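Local structure of MaoC family protein (Mycobacterium tuberculosis H37Rv, 3KHP) at residues 107-112 with 150-155; 36-41 with 118-123; 180-185 with 276-281. The protein probably dehydrates (3R)-3-hydroxyacyl thioesters to enoyl thioesters as a MaoC-like hydratase/dehydratase. All blocks are in the same frame, centred on the assembly; numbering follows the deposited sequence.

Contact 1 of 3, residues 107-112 with 150-155; sequences RLHAPL and GSLVAE
Arg107 and Glu155 form a hydrogen-bonded pair where two antiparallel strands, 103-108 and 152-162, lie side by side in the N-terminal hydratase half. Leu108 and Ala154 are the next pair, a non-hydrogen-bonded one. Backbone bonds join the strands first. Arg107 N donates to Glu155 O, and Glu155 N returns a bond of 2.8 Å to Arg107 O. His109 N donates to Val153 O, although His109 already lies past the end of its strand. Val153 and Ala154 both face Gly144 on the next strand, a classic beta bulge.

Apolar contacts come in two places. On the face shared by Leu108 and Ala154, Leu108 CD1 meets Ala154 CB at 3.6 Å. Separately, beyond the strand end, Leu112 CD2 in the loop reaches Val153 CG1 at the bulge, 3.8 Å away, the two side chains crossing at a slant. Pro75 also packs on Leu108, and Tyr77 on Leu112.

Polar side chains meet on the Arg107 and Glu155 face. These two run side by side and point the same way, with Arg107 CD 3.5 Å from Glu155 OE1. The arginine is not salt-bridged to this carboxylate. Its NH1 instead pairs with Glu307. The His109 ring reaches toward the neighbouring strand, its CG beside the backbone N (chi1 -62°), which brings NE2 to Glu155. Leu152 CD2 covers one face of the ring, 3.6 Å from His109 CD2. At the ring edge, His109 NE2 donates to Glu155 OE1 over 2.8 Å, with the acceptor close to the ring plane. The carboxylate oxygen receives this proton on its anti side, 28° out of the carboxylate plane.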
ATOM      1  N   ARG A 107      -3.515 -16.848  15.998  1.00 22.56           N
ATOM      2  CA  ARG A 107      -2.705 -17.174  17.168  1.00 23.98           C
ATOM      3  C   ARG A 107      -1.265 -17.261  16.711  1.00 23.67           C
ATOM      4  O   ARG A 107      -0.985 -17.919  15.713  1.00 23.53           O
ATOM      5  CB  ARG A 107      -3.194 -18.491  17.806  1.00 24.37           C
ATOM      6  CG  ARG A 107      -2.389 -18.969  18.982  1.00 26.99           C
ATOM      7  CD  ARG A 107      -3.091 -20.111  19.780  1.00 29.72           C
ATOM      8  NE  ARG A 107      -4.388 -19.682  20.279  1.00 30.87           N
ATOM      9  CZ  ARG A 107      -4.608 -19.138  21.468  1.00 33.30           C
ATOM     10  NH1 ARG A 107      -3.613 -18.959  22.333  1.00 36.15           N
ATOM     11  NH2 ARG A 107      -5.836 -18.764  21.802  1.00 32.45           N
ATOM     12  N   LEU A 108      -0.361 -16.591  17.419  1.00 23.91           N
ATOM     13  CA  LEU A 108       1.058 -16.601  17.042  1.00 24.51           C
ATOM     14  C   LEU A 108       1.873 -17.365  18.085  1.00 25.08           C
ATOM     15  O   LEU A 108       1.583 -17.325  19.265  1.00 23.88           O
ATOM     16  CB  LEU A 108       1.591 -15.174  16.880  1.00 24.58           C
ATOM     17  CG  LEU A 108       1.287 -14.398  15.572  1.00 25.49           C
ATOM     18  CD1 LEU A 108       1.857 -15.053  14.297  1.00 22.88           C
ATOM     19  CD2 LEU A 108      -0.202 -14.197  15.457  1.00 25.52           C
ATOM     20  N   HIS A 109       2.885 -18.081  17.611  1.00 26.67           N
ATOM     21  CA  HIS A 109       3.771 -18.878  18.453  1.00 27.48           C
ATOM     22  C   HIS A 109       5.190 -18.395  18.394  1.00 28.29           C
ATOM     23  O   HIS A 109       6.036 -18.844  19.174  1.00 29.35           O
ATOM     24  CB  HIS A 109       3.699 -20.316  17.996  1.00 27.23           C
ATOM     25  CG  HIS A 109       2.334 -20.873  18.135  1.00 28.19           C
ATOM     26  ND1 HIS A 109       1.823 -21.272  19.349  1.00 29.33           N
ATOM     27  CD2 HIS A 109       1.319 -20.974  17.244  1.00 29.29           C
ATOM     28  CE1 HIS A 109       0.571 -21.655  19.188  1.00 29.48           C
ATOM     29  NE2 HIS A 109       0.241 -21.491  17.918  1.00 30.24           N
ATOM     30  N   ALA A 110       5.444 -17.501  17.448  1.00 28.66           N
ATOM     31  CA  ALA A 110       6.699 -16.783  17.338  1.00 28.91           C
ATOM     32  C   ALA A 110       6.426 -15.435  16.657  1.00 28.96           C
ATOM     33  O   ALA A 110       5.367 -15.219  16.076  1.00 29.53           O
ATOM     34  CB  ALA A 110       7.719 -17.606  16.530  1.00 28.26           C
ATOM     35  N   PRO A 111       7.372 -14.513  16.742  1.00 28.70           N
ATOM     36  CA  PRO A 111       7.205 -13.288  15.955  1.00 27.98           C
ATOM     37  C   PRO A 111       7.241 -13.596  14.467  1.00 26.80           C
ATOM     38  O   PRO A 111       7.922 -14.520  14.056  1.00 26.20           O
ATOM     39  CB  PRO A 111       8.425 -12.437  16.341  1.00 28.29           C
ATOM     40  CG  PRO A 111       9.023 -13.101  17.606  1.00 28.91           C
ATOM     41  CD  PRO A 111       8.622 -14.542  17.533  1.00 29.04           C
ATOM     42  N   LEU A 112       6.539 -12.814  13.662  1.00 25.51           N
ATOM     43  CA  LEU A 112       6.606 -13.014  12.234  1.00 24.67           C
ATOM     44  C   LEU A 112       7.789 -12.170  11.837  1.00 24.26           C
ATOM     45  O   LEU A 112       7.890 -11.034  12.294  1.00 24.78           O
ATOM     46  CB  LEU A 112       5.317 -12.576  11.531  1.00 24.11           C
ATOM     47  CG  LEU A 112       4.022 -13.349  11.821  1.00 23.94           C
ATOM     48  CD1 LEU A 112       2.795 -12.550  11.414  1.00 20.68           C
ATOM     49  CD2 LEU A 112       4.065 -14.669  11.043  1.00 24.25           C
ATOM     50  N   GLY A 150       9.993 -27.030  10.335  1.00 33.78           N
ATOM     51  CA  GLY A 150       8.628 -27.582  10.546  1.00 32.37           C
ATOM     52  C   GLY A 150       7.888 -27.036  11.769  1.00 32.31           C
ATOM     53  O   GLY A 150       6.730 -27.428  12.051  1.00 32.12           O
ATOM     54  N   SER A 151       8.526 -26.112  12.496  1.00 30.79           N
ATOM     55  CA  SER A 151       7.963 -25.575  13.719  1.00 30.51           C
ATOM     56  C   SER A 151       6.783 -24.584  13.510  1.00 28.94           C
ATOM     57  O   SER A 151       6.769 -23.777  12.581  1.00 28.73           O
ATOM     58  CB  SER A 151       9.075 -24.884  14.524  1.00 31.19           C
ATOM     59  OG  SER A 151       8.542 -24.286  15.693  1.00 33.85           O
ATOM     60  N   LEU A 152       5.819 -24.611  14.412  1.00 27.61           N
ATOM     61  CA  LEU A 152       4.544 -23.932  14.168  1.00 27.00           C
ATOM     62  C   LEU A 152       4.700 -22.433  14.477  1.00 26.34           C
ATOM     63  O   LEU A 152       5.056 -22.059  15.587  1.00 26.28           O
ATOM     64  CB  LEU A 152       3.427 -24.580  14.994  1.00 26.23           C
ATOM     65  CG  LEU A 152       2.061 -23.899  14.929  1.00 26.40           C
ATOM     66  CD1 LEU A 152       1.381 -24.059  13.574  1.00 24.19           C
ATOM     67  CD2 LEU A 152       1.197 -24.398  16.009  1.00 24.11           C
ATOM     68  N   VAL A 153       4.453 -21.585  13.489  1.00 25.44           N
ATOM     69  CA  VAL A 153       4.613 -20.147  13.660  1.00 24.56           C
ATOM     70  C   VAL A 153       3.296 -19.442  13.927  1.00 24.06           C
ATOM     71  O   VAL A 153       3.177 -18.724  14.903  1.00 23.49           O
ATOM     72  CB  VAL A 153       5.290 -19.549  12.427  1.00 24.98           C
ATOM     73  CG1 VAL A 153       5.192 -18.049  12.453  1.00 22.75           C
ATOM     74  CG2 VAL A 153       6.746 -20.036  12.361  1.00 23.14           C
ATOM     75  N   ALA A 154       2.301 -19.681  13.068  1.00 24.48           N
ATOM     76  CA  ALA A 154       0.970 -19.032  13.160  1.00 23.85           C
ATOM     77  C   ALA A 154      -0.230 -19.985  12.911  1.00 23.65           C
ATOM     78  O   ALA A 154      -0.137 -20.976  12.184  1.00 22.95           O
ATOM     79  CB  ALA A 154       0.896 -17.869  12.185  1.00 22.88           C
ATOM     80  N   GLU A 155      -1.357 -19.656  13.529  1.00 23.81           N
ATOM     81  CA  GLU A 155      -2.607 -20.330  13.266  1.00 24.63           C
ATOM     82  C   GLU A 155      -3.680 -19.280  12.951  1.00 24.27           C
ATOM     83  O   GLU A 155      -3.675 -18.184  13.508  1.00 23.12           O
ATOM     84  CB  GLU A 155      -3.089 -21.151  14.477  1.00 25.14           C
ATOM     85  CG  GLU A 155      -2.153 -22.236  14.971  1.00 28.25           C
ATOM     86  CD  GLU A 155      -2.692 -22.964  16.222  1.00 31.39           C
ATOM     87  OE1 GLU A 155      -2.331 -22.542  17.358  1.00 29.86           O
ATOM     88  OE2 GLU A 155      -3.479 -23.944  16.049  1.00 33.68           O
TER

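Contact 2 of 3, residues 36-41 with 118-123; sequences MLFEWT and LSVVTE
Leu118 O receives the backbone N-H of Phe38 over 2.7 Å. The same oxygen is approached by Leu37 CA at 3.2 Å, in a CA-H...O contact. Leu118 N returns a bond to Phe38 O, so Phe38 and Leu118 form an antiparallel hydrogen-bonded pair. Met36 and Val120 form another, with both N-H groups donating across. Leu37 and Ser119 face each other between them as a non-hydrogen-bonded pair. This is edge-strand pairing: strand 36-40 is the outermost strand at this end of the sheet within the chain, and it lies against strand 116-129. The short segments run at 135° to each other, well short of strict antiparallel.

The side chains of Phe38, Leu118 and Val120 share one face of the sheet. Phe38 was deposited in two conformers. In the one described, Phe38 CD2 touches Val120 CG2 at 3.6 Å, with the two side chains crossing at about a right angle. The valine puts CG2 beside its own backbone N, and this branch does the touching.

Trp40 meets Leu118 differently. With chi1 at 70°, its indole leaves between the backbone N and the carbonyl carbon. Its six-membered ring then reaches Leu118 edge-on, with Leu118 CG near the ring plane and 4.0 Å from Trp40 CH2. The indole N-H points elsewhere, to Pro113 O, and Tyr77 meets the indole edge-to-face. Cys81 of helix 78-81 touches both Trp40 and Leu118.

The polar links across this contact are thus made by the backbone. Four N-H...O bonds set the register, and the side chains of Phe38 and Trp40 add apolar contacts with Val120 and Leu118.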
ATOM      1  N   MET A  36       0.986 -25.015   1.001  1.00 34.70           N
ATOM      2  CA  MET A  36       1.258 -23.948   0.068  1.00 35.18           C
ATOM      3  C   MET A  36       2.256 -23.015   0.745  1.00 33.63           C
ATOM      4  O   MET A  36       2.050 -22.602   1.896  1.00 31.90           O
ATOM      5  CB  MET A  36      -0.032 -23.223  -0.288  1.00 35.91           C
ATOM      6  CG  MET A  36       0.087 -22.328  -1.502  1.00 39.82           C
ATOM      7  SD  MET A  36      -1.380 -21.246  -1.684  1.00 46.23           S
ATOM      8  CE  MET A  36      -2.619 -22.354  -2.383  1.00 46.36           C
ATOM      9  N   LEU A  37       3.327 -22.711   0.019  1.00 32.29           N
ATOM     10  CA  LEU A  37       4.354 -21.762   0.455  1.00 32.23           C
ATOM     11  C   LEU A  37       3.905 -20.276   0.301  1.00 30.40           C
ATOM     12  O   LEU A  37       3.539 -19.839  -0.802  1.00 30.54           O
ATOM     13  CB  LEU A  37       5.621 -21.997  -0.374  1.00 32.37           C
ATOM     14  CG  LEU A  37       6.962 -22.018   0.360  1.00 35.76           C
ATOM     15  CD1 LEU A  37       7.056 -23.140   1.448  1.00 36.41           C
ATOM     16  CD2 LEU A  37       8.097 -22.163  -0.686  1.00 37.29           C
ATOM     17  N   PHE A  38       3.860 -19.538   1.403  1.00 28.62           N
ATOM     18  CA  PHE A  38       3.675 -18.097   1.370  0.50 27.59           C
ATOM     19  C   PHE A  38       5.008 -17.419   1.723  1.00 28.14           C
ATOM     20  O   PHE A  38       5.543 -17.663   2.797  1.00 27.82           O
ATOM     21  CB  PHE A  38       2.562 -17.683   2.338  0.50 26.66           C
ATOM     22  CG  PHE A  38       1.157 -17.984   1.834  0.50 23.64           C
ATOM     23  CD1 PHE A  38       0.342 -16.967   1.351  0.50 19.49           C
ATOM     24  CD2 PHE A  38       0.655 -19.278   1.848  0.50 19.99           C
ATOM     25  CE1 PHE A  38      -0.945 -17.233   0.899  0.50 18.92           C
ATOM     26  CE2 PHE A  38      -0.624 -19.542   1.406  0.50 19.33           C
ATOM     27  CZ  PHE A  38      -1.428 -18.523   0.932  0.50 17.86           C
ATOM     28  N   GLU A  39       5.505 -16.583   0.809  1.00 28.55           N
ATOM     29  CA  GLU A  39       6.743 -15.861   0.953  1.00 28.98           C
ATOM     30  C   GLU A  39       6.493 -14.379   0.864  1.00 27.02           C
ATOM     31  O   GLU A  39       5.670 -13.939   0.082  1.00 27.33           O
ATOM     32  CB  GLU A  39       7.684 -16.183  -0.200  1.00 29.71           C
ATOM     33  CG  GLU A  39       8.176 -17.593  -0.277  1.00 34.52           C
ATOM     34  CD  GLU A  39       9.428 -17.672  -1.141  1.00 38.80           C
ATOM     35  OE1 GLU A  39       9.358 -18.252  -2.241  1.00 40.02           O
ATOM     36  OE2 GLU A  39      10.456 -17.079  -0.720  1.00 43.28           O
ATOM     37  N   TRP A  40       7.279 -13.615   1.604  1.00 25.15           N
ATOM     38  CA  TRP A  40       7.144 -12.177   1.631  1.00 23.97           C
ATOM     39  C   TRP A  40       8.497 -11.538   1.944  1.00 23.45           C
ATOM     40  O   TRP A  40       9.372 -12.196   2.511  1.00 23.63           O
ATOM     41  CB  TRP A  40       6.087 -11.796   2.665  1.00 23.12           C
ATOM     42  CG  TRP A  40       6.487 -12.014   4.072  1.00 22.10           C
ATOM     43  CD1 TRP A  40       7.112 -11.112   4.888  1.00 20.21           C
ATOM     44  CD2 TRP A  40       6.262 -13.183   4.873  1.00 19.45           C
ATOM     45  NE1 TRP A  40       7.302 -11.656   6.127  1.00 19.51           N
ATOM     46  CE2 TRP A  40       6.806 -12.928   6.142  1.00 18.52           C
ATOM     47  CE3 TRP A  40       5.672 -14.423   4.635  1.00 19.49           C
ATOM     48  CZ2 TRP A  40       6.759 -13.851   7.172  1.00 19.12           C
ATOM     49  CZ3 TRP A  40       5.637 -15.339   5.650  1.00 19.12           C
ATOM     50  CH2 TRP A  40       6.171 -15.055   6.905  1.00 19.04           C
ATOM     51  N   THR A  41       8.671 -10.280   1.536  1.00 22.57           N
ATOM     52  CA  THR A  41       9.861  -9.498   1.854  1.00 21.58           C
ATOM     53  C   THR A  41       9.415  -8.355   2.740  1.00 20.88           C
ATOM     54  O   THR A  41       8.203  -8.227   3.049  1.00 20.63           O
ATOM     55  CB  THR A  41      10.528  -8.903   0.613  1.00 22.56           C
ATOM     56  OG1 THR A  41       9.623  -7.977  -0.007  1.00 23.12           O
ATOM     57  CG2 THR A  41      10.940 -10.032  -0.399  1.00 22.60           C
ATOM     58  N   LEU A 118       6.378 -19.188   4.847  1.00 25.93           N
ATOM     59  CA  LEU A 118       5.657 -20.202   5.613  1.00 25.28           C
ATOM     60  C   LEU A 118       5.042 -21.255   4.702  1.00 24.54           C
ATOM     61  O   LEU A 118       4.638 -20.973   3.589  1.00 24.02           O
ATOM     62  CB  LEU A 118       4.557 -19.591   6.468  1.00 24.88           C
ATOM     63  CG  LEU A 118       4.883 -18.752   7.668  1.00 25.06           C
ATOM     64  CD1 LEU A 118       3.561 -18.144   8.175  1.00 22.66           C
ATOM     65  CD2 LEU A 118       5.607 -19.578   8.744  1.00 23.40           C
ATOM     66  N   SER A 119       4.999 -22.471   5.224  1.00 24.29           N
ATOM     67  CA  SER A 119       4.346 -23.607   4.635  1.00 24.37           C
ATOM     68  C   SER A 119       2.998 -23.653   5.310  1.00 23.79           C
ATOM     69  O   SER A 119       2.917 -23.886   6.519  1.00 23.76           O
ATOM     70  CB  SER A 119       5.140 -24.880   4.990  1.00 25.39           C
ATOM     71  OG  SER A 119       4.419 -26.055   4.653  1.00 27.62           O
ATOM     72  N   VAL A 120       1.950 -23.392   4.541  1.00 22.87           N
ATOM     73  CA  VAL A 120       0.635 -23.199   5.083  1.00 22.48           C
ATOM     74  C   VAL A 120      -0.280 -24.333   4.611  1.00 22.73           C
ATOM     75  O   VAL A 120      -0.337 -24.645   3.434  1.00 21.30           O
ATOM     76  CB  VAL A 120       0.062 -21.832   4.674  1.00 22.60           C
ATOM     77  CG1 VAL A 120      -1.318 -21.634   5.239  1.00 20.55           C
ATOM     78  CG2 VAL A 120       0.997 -20.708   5.146  1.00 22.14           C
ATOM     79  N   VAL A 121      -0.959 -24.952   5.569  1.00 23.28           N
ATOM     80  CA  VAL A 121      -1.954 -25.968   5.314  1.00 24.17           C
ATOM     81  C   VAL A 121      -3.237 -25.489   5.918  1.00 24.47           C
ATOM     82  O   VAL A 121      -3.221 -24.906   6.996  1.00 23.85           O
ATOM     83  CB  VAL A 121      -1.562 -27.316   5.961  1.00 24.98           C
ATOM     84  CG1 VAL A 121      -2.756 -28.282   5.980  1.00 24.41           C
ATOM     85  CG2 VAL A 121      -0.299 -27.909   5.256  1.00 23.38           C
ATOM     86  N   THR A 122      -4.347 -25.710   5.218  1.00 25.04           N
ATOM     87  CA  THR A 122      -5.652 -25.323   5.735  1.00 26.02           C
ATOM     88  C   THR A 122      -6.630 -26.504   5.859  1.00 27.33           C
ATOM     89  O   THR A 122      -6.409 -27.612   5.343  1.00 26.89           O
ATOM     90  CB  THR A 122      -6.309 -24.251   4.852  1.00 26.02           C
ATOM     91  OG1 THR A 122      -6.713 -24.844   3.622  1.00 24.78           O
ATOM     92  CG2 THR A 122      -5.346 -23.114   4.568  1.00 26.17           C
ATOM     93  N   GLU A 123      -7.740 -26.238   6.527  1.00 28.53           N
ATOM     94  CA  GLU A 123      -8.625 -27.298   6.927  1.00 29.70           C
ATOM     95  C   GLU A 123     -10.036 -26.831   7.218  1.00 28.94           C
ATOM     96  O   GLU A 123     -10.254 -25.779   7.812  1.00 27.75           O
ATOM     97  CB  GLU A 123      -8.066 -27.912   8.193  1.00 30.39           C
ATOM     98  CG  GLU A 123      -8.854 -29.111   8.661  1.00 34.70           C
ATOM     99  CD  GLU A 123      -8.307 -29.693   9.943  1.00 40.37           C
ATOM    100  OE1 GLU A 123      -7.212 -29.225  10.433  1.00 42.77           O
ATOM    101  OE2 GLU A 123      -9.000 -30.607  10.444  1.00 41.39           O
TER

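Contact 3 of 3, residues 180-185 with 276-281; sequences EFPDRH and WRTEPG
Trp276 projects from strand 271-279 toward the loop 180-185, and its side chain carries most of the contact. CB lies near Pro182 CD. CG follows beside the backbone N (chi1 -71°) and meets the same proline carbon. Beyond it, CD1 lies 4.1 Å from Pro182 CG. CD1 also comes over one face of the Arg184 guanidinium, 4.0 Å from Arg184 NH2. The two planes are 73° apart, so this is not a parallel stack.

At NE1 the indole donates to Arg184 O over 3.2 Å. The bond is nearly straight and lies close to the indole plane. The donor nevertheless sits above the carbonyl plane of Arg184.

The far ring atoms meet Phe181. Trp276 CE3 and CZ3 receive the edge of the phenyl ring, with Phe181 CD1 3.6 Å from Trp276 CZ3. This is an offset edge-to-face pair, its planes at 83°. Arg286 adds a cation-pi contact to Phe181, and Val284 of strand 282-289 packs on both aromatic residues.

Arg184 NH1 lies 3.0 Å from Arg277 O, and Arg184 NH2 forms a salt bridge with Asp187. The indole thus joins loop to strand by aromatic, apolar and polar contacts together. Its N-H finds an acceptor in Arg184 O, though by a rather long bond off the carbonyl plane, while one ring face takes the phenyl edge.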
ATOM      1  N   GLU A 180     -17.228 -12.848  27.958  1.00 45.96           N
ATOM      2  CA  GLU A 180     -17.858 -12.082  29.032  1.00 45.77           C
ATOM      3  C   GLU A 180     -17.236 -10.680  29.031  1.00 44.90           C
ATOM      4  O   GLU A 180     -16.007 -10.531  29.089  1.00 44.09           O
ATOM      5  CB  GLU A 180     -17.596 -12.787  30.388  1.00 45.96           C
ATOM      6  CG  GLU A 180     -18.410 -12.298  31.626  1.00 48.09           C
ATOM      7  CD  GLU A 180     -17.683 -12.505  32.995  1.00 50.17           C
ATOM      8  OE1 GLU A 180     -18.056 -11.828  33.984  1.00 52.36           O
ATOM      9  OE2 GLU A 180     -16.742 -13.332  33.097  1.00 51.03           O
ATOM     10  N   PHE A 181     -18.093  -9.672  28.932  1.00 44.16           N
ATOM     11  CA  PHE A 181     -17.681  -8.292  29.031  1.00 43.96           C
ATOM     12  C   PHE A 181     -18.067  -7.798  30.399  1.00 44.21           C
ATOM     13  O   PHE A 181     -19.249  -7.749  30.710  1.00 43.54           O
ATOM     14  CB  PHE A 181     -18.347  -7.427  27.955  1.00 43.56           C
ATOM     15  CG  PHE A 181     -17.671  -7.533  26.621  1.00 43.13           C
ATOM     16  CD1 PHE A 181     -16.624  -6.680  26.286  1.00 41.10           C
ATOM     17  CD2 PHE A 181     -18.038  -8.524  25.720  1.00 41.73           C
ATOM     18  CE1 PHE A 181     -15.988  -6.793  25.061  1.00 40.59           C
ATOM     19  CE2 PHE A 181     -17.397  -8.630  24.505  1.00 41.77           C
ATOM     20  CZ  PHE A 181     -16.364  -7.766  24.182  1.00 39.98           C
ATOM     21  N   PRO A 182     -17.071  -7.428  31.218  1.00 44.59           N
ATOM     22  CA  PRO A 182     -17.324  -6.905  32.552  1.00 45.03           C
ATOM     23  C   PRO A 182     -18.312  -5.773  32.528  1.00 45.50           C
ATOM     24  O   PRO A 182     -18.337  -4.997  31.565  1.00 44.51           O
ATOM     25  CB  PRO A 182     -15.958  -6.385  32.992  1.00 45.15           C
ATOM     26  CG  PRO A 182     -14.981  -7.196  32.227  1.00 44.89           C
ATOM     27  CD  PRO A 182     -15.632  -7.478  30.912  1.00 44.56           C
ATOM     28  N   ASP A 183     -19.120  -5.682  33.583  1.00 46.36           N
ATOM     29  CA  ASP A 183     -20.083  -4.603  33.705  1.00 47.29           C
ATOM     30  C   ASP A 183     -19.412  -3.427  34.403  1.00 47.13           C
ATOM     31  O   ASP A 183     -19.586  -3.206  35.624  1.00 48.03           O
ATOM     32  CB  ASP A 183     -21.337  -5.047  34.461  1.00 47.80           C
ATOM     33  CG  ASP A 183     -22.354  -3.927  34.609  1.00 49.88           C
ATOM     34  OD1 ASP A 183     -22.446  -3.048  33.725  1.00 51.72           O
ATOM     35  OD2 ASP A 183     -23.071  -3.922  35.634  1.00 55.08           O
ATOM     36  N   ARG A 184     -18.635  -2.689  33.609  1.00 46.39           N
ATOM     37  CA  ARG A 184     -17.982  -1.439  34.019  1.00 45.51           C
ATOM     38  C   ARG A 184     -17.489  -0.701  32.785  1.00 44.39           C
ATOM     39  O   ARG A 184     -17.641  -1.181  31.653  1.00 44.11           O
ATOM     40  CB  ARG A 184     -16.811  -1.700  34.974  1.00 45.37           C
ATOM     41  CG  ARG A 184     -15.678  -2.490  34.370  1.00 45.43           C
ATOM     42  CD  ARG A 184     -14.778  -3.036  35.461  1.00 46.25           C
ATOM     43  NE  ARG A 184     -13.898  -4.095  34.969  1.00 46.09           N
ATOM     44  CZ  ARG A 184     -12.800  -3.871  34.260  1.00 45.62           C
ATOM     45  NH1 ARG A 184     -12.041  -4.876  33.837  1.00 45.35           N
ATOM     46  NH2 ARG A 184     -12.465  -2.632  33.957  1.00 46.68           N
ATOM     47  N   HIS A 185     -16.908   0.471  33.007  1.00 43.10           N
ATOM     48  CA  HIS A 185     -16.349   1.249  31.917  1.00 42.23           C
ATOM     49  C   HIS A 185     -15.103   0.536  31.404  1.00 40.06           C
ATOM     50  O   HIS A 185     -14.405  -0.115  32.166  1.00 39.34           O
ATOM     51  CB  HIS A 185     -15.977   2.665  32.370  1.00 42.45           C
ATOM     52  CG  HIS A 185     -17.152   3.556  32.604  1.00 45.32           C
ATOM     53  ND1 HIS A 185     -17.079   4.692  33.387  1.00 47.70           N
ATOM     54  CD2 HIS A 185     -18.435   3.480  32.170  1.00 48.54           C
ATOM     55  CE1 HIS A 185     -18.260   5.282  33.407  1.00 49.07           C
ATOM     56  NE2 HIS A 185     -19.101   4.567  32.678  1.00 48.38           N
ATOM     57  N   TRP A 276     -10.987  -4.087  27.901  1.00 26.26           N
ATOM     58  CA  TRP A 276     -11.171  -4.411  29.307  1.00 27.33           C
ATOM     59  C   TRP A 276     -10.165  -5.462  29.648  1.00 28.88           C
ATOM     60  O   TRP A 276     -10.213  -6.558  29.054  1.00 28.70           O
ATOM     61  CB  TRP A 276     -12.557  -5.023  29.568  1.00 27.42           C
ATOM     62  CG  TRP A 276     -13.708  -4.105  29.469  1.00 25.94           C
ATOM     63  CD1 TRP A 276     -14.347  -3.490  30.499  1.00 26.73           C
ATOM     64  CD2 TRP A 276     -14.396  -3.713  28.284  1.00 26.29           C
ATOM     65  NE1 TRP A 276     -15.387  -2.722  30.028  1.00 25.82           N
ATOM     66  CE2 TRP A 276     -15.434  -2.843  28.667  1.00 25.62           C
ATOM     67  CE3 TRP A 276     -14.238  -4.007  26.933  1.00 25.56           C
ATOM     68  CZ2 TRP A 276     -16.293  -2.269  27.750  1.00 26.45           C
ATOM     69  CZ3 TRP A 276     -15.106  -3.437  26.030  1.00 24.33           C
ATOM     70  CH2 TRP A 276     -16.114  -2.585  26.437  1.00 24.84           C
ATOM     71  N   ARG A 277      -9.259  -5.156  30.581  1.00 30.14           N
ATOM     72  CA  ARG A 277      -8.347  -6.164  31.121  0.50 31.27           C
ATOM     73  C   ARG A 277      -9.133  -7.072  32.057  1.00 31.61           C
ATOM     74  O   ARG A 277      -9.796  -6.613  32.980  1.00 31.97           O
ATOM     75  CB  ARG A 277      -7.174  -5.515  31.866  0.50 31.41           C
ATOM     76  CG  ARG A 277      -6.178  -4.849  30.940  0.50 32.32           C
ATOM     77  CD  ARG A 277      -5.105  -4.117  31.709  0.50 32.82           C
ATOM     78  NE  ARG A 277      -4.047  -3.631  30.827  0.50 33.21           N
ATOM     79  CZ  ARG A 277      -4.048  -2.436  30.248  0.50 34.10           C
ATOM     80  NH1 ARG A 277      -5.052  -1.587  30.452  0.50 34.17           N
ATOM     81  NH2 ARG A 277      -3.037  -2.086  29.466  0.50 34.38           N
ATOM     82  N   THR A 278      -9.087  -8.359  31.813  1.00 32.84           N
ATOM     83  CA  THR A 278      -9.913  -9.260  32.595  1.00 34.28           C
ATOM     84  C   THR A 278      -9.108 -10.127  33.546  1.00 35.33           C
ATOM     85  O   THR A 278      -9.537 -10.393  34.629  1.00 36.03           O
ATOM     86  CB  THR A 278     -10.803 -10.162  31.677  1.00 33.89           C
ATOM     87  OG1 THR A 278      -9.970 -10.968  30.851  1.00 33.20           O
ATOM     88  CG2 THR A 278     -11.718  -9.318  30.828  1.00 31.14           C
ATOM     89  N   GLU A 279      -7.932 -10.552  33.148  1.00 37.27           N
ATOM     90  CA  GLU A 279      -7.235 -11.585  33.880  1.00 38.66           C
ATOM     91  C   GLU A 279      -5.815 -11.490  33.391  1.00 38.68           C
ATOM     92  O   GLU A 279      -5.597 -11.289  32.207  1.00 39.00           O
ATOM     93  CB  GLU A 279      -7.858 -12.934  33.513  1.00 39.27           C
ATOM     94  CG  GLU A 279      -7.126 -14.199  33.992  1.00 42.96           C
ATOM     95  CD  GLU A 279      -7.727 -15.461  33.388  1.00 46.30           C
ATOM     96  OE1 GLU A 279      -8.973 -15.535  33.296  1.00 48.39           O
ATOM     97  OE2 GLU A 279      -6.965 -16.368  32.995  1.00 49.14           O
ATOM     98  N   PRO A 280      -4.833 -11.636  34.286  1.00 38.46           N
ATOM     99  CA  PRO A 280      -3.499 -11.457  33.743  1.00 37.30           C
ATOM    100  C   PRO A 280      -3.373 -12.138  32.385  1.00 35.94           C
ATOM    101  O   PRO A 280      -3.738 -13.302  32.223  1.00 36.64           O
ATOM    102  CB  PRO A 280      -2.589 -12.114  34.792  1.00 37.78           C
ATOM    103  CG  PRO A 280      -3.379 -12.072  36.077  1.00 37.95           C
ATOM    104  CD  PRO A 280      -4.828 -12.183  35.658  1.00 38.58           C
ATOM    105  N   GLY A 281      -2.883 -11.385  31.411  1.00 34.09           N
ATOM    106  CA  GLY A 281      -2.616 -11.891  30.075  1.00 32.63           C
ATOM    107  C   GLY A 281      -3.835 -12.052  29.176  1.00 30.85           C
ATOM    108  O   GLY A 281      -3.720 -12.641  28.126  1.00 29.99           O
TER

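Overall arrangement
All three contacts belong to one long antiparallel sheet, but they sit in two halves of the chain. Contacts 1 and 2 share the N-terminal hydratase range, with centres 12 Å apart. They touch where Val153 CB meets Leu118 CD2 at 3.7 Å. Their segments alternate along the chain, so the two pairings interlock in sequence. Contact 3 follows both and lies in the MaoC-like range. Its centre is 27 Å from that of contact 1 and 35 Å from that of contact 2. Strand 103-108 borders strand 254-261, so the sheet runs on from the first half into the second. This matches the two-hot-dog-domain architecture known from hydratase 2 enzymes.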